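Local coordinates for possible protein of nuclear scaffold (Encephalitozoon cuniculi, PDB 3KAE) that is probably a subunit of the anaphase-promoting complex (APC/C) and forms a homodimer through its N-terminal tetratricopeptide-repeat domain, the part described here, at residues F107-P110 with G111-E114. Residues are numbered along the deposited sequence; the frame is centred on the assembly and turned at random.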
# COMPACT_ATOMS: atom_id res chain seq x y z
N PHE C 107 5.64 -9.77 -8.35
CA PHE C 107 5.42 -11.16 -8.00
C PHE C 107 6.44 -11.68 -7.01
O PHE C 107 7.53 -11.14 -6.87
CB PHE C 107 5.38 -12.08 -9.23
CG PHE C 107 4.14 -11.93 -10.05
CD1 PHE C 107 3.07 -11.18 -9.59
CD2 PHE C 107 4.04 -12.56 -11.28
CE1 PHE C 107 1.93 -11.04 -10.34
CE2 PHE C 107 2.90 -12.43 -12.04
CZ PHE C 107 1.84 -11.67 -11.57
N VAL C 108 6.07 -12.78 -6.35
CA VAL C 108 6.82 -13.36 -5.26
C VAL C 108 7.68 -14.53 -5.74
O VAL C 108 7.20 -15.46 -6.39
CB VAL C 108 5.83 -13.85 -4.18
CG1 VAL C 108 6.25 -15.20 -3.62
CG2 VAL C 108 5.66 -12.79 -3.13
N ASP C 109 8.97 -14.49 -5.40
CA ASP C 109 9.90 -15.55 -5.74
C ASP C 109 9.98 -16.55 -4.58
O ASP C 109 10.24 -16.16 -3.44
CB ASP C 109 11.27 -14.94 -6.04
CG ASP C 109 12.30 -15.97 -6.46
OD1 ASP C 109 11.97 -17.17 -6.48
OD2 ASP C 109 13.44 -15.57 -6.78
N PRO C 110 9.72 -17.83 -4.85
CA PRO C 110 9.71 -18.86 -3.80
C PRO C 110 11.08 -19.07 -3.15
O PRO C 110 11.20 -19.84 -2.20
CB PRO C 110 9.30 -20.14 -4.55
CG PRO C 110 8.69 -19.67 -5.82
CD PRO C 110 9.38 -18.39 -6.17
N GLY C 111 12.10 -18.39 -3.66
CA GLY C 111 13.44 -18.50 -3.12
C GLY C 111 13.70 -17.48 -2.03
O GLY C 111 14.74 -17.51 -1.36
N ASP C 112 12.75 -16.58 -1.85
CA ASP C 112 12.84 -15.56 -0.80
C ASP C 112 12.13 -16.03 0.48
O ASP C 112 11.18 -15.42 0.95
CB ASP C 112 12.23 -14.24 -1.31
CG ASP C 112 12.93 -13.72 -2.55
OD1 ASP C 112 14.12 -14.06 -2.76
OD2 ASP C 112 12.30 -12.98 -3.33
N GLU C 113 12.62 -17.13 1.05
CA GLU C 113 11.95 -17.78 2.17
C GLU C 113 12.03 -17.00 3.48
O GLU C 113 11.24 -17.25 4.39
CB GLU C 113 12.48 -19.20 2.35
CG GLU C 113 12.16 -20.11 1.18
CD GLU C 113 12.63 -21.53 1.39
OE1 GLU C 113 13.44 -21.76 2.31
OE2 GLU C 113 12.20 -22.42 0.62
N GLU C 114 12.96 -16.06 3.59
CA GLU C 114 13.01 -15.21 4.78
C GLU C 114 11.63 -14.62 5.05
O GLU C 114 11.14 -14.66 6.18
CB GLU C 114 14.01 -14.07 4.61
CG GLU C 114 15.16 -14.39 3.68
CD GLU C 114 15.00 -13.76 2.31
OE1 GLU C 114 14.99 -12.52 2.22
OE2 GLU C 114 14.93 -14.52 1.32
O HOH W 1 9.70 -22.07 -0.85
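Asp109 and Asp112 are the two ends of a type I beta turn that leads the chain into helix 113-126, and their side chains frame the bend. The turn closes with a hydrogen bond from Asp112 N to Asp109 O, 3.0 Å. Asp109 adds a second bond, characteristic of an Asx turn: its CG stands anti to the backbone N (chi1 -178°), which swings the carboxylate alongside Pro110 N, where OD1 takes the amide hydrogen of Gly111 N at 3.1 Å. That N-H arrives well above the carboxylate plane, 67° out of it. Asp112 CG sits beside its own backbone N and turns OD2 to 3.5 Å from Asp109 CB, while the two carboxylates come within 4.3 Å (Asp109 OD2 to Asp112 OD1) as unbonded like charges. Asp112 OD2 is held from the second subunit by a hydrogen bond with Tyr15 OH, which also bonds Asp109 N; Arg14 of that subunit adds a weak, long ion pair. This bend of the tetratricopeptide-repeat domain therefore sits at the homodimer interface. Glu113 passes its CG 3.5 Å from Pro110 O, and one water bridges the pair, donating to Pro110 O and, at 2.9 Å, to Glu113 OE2.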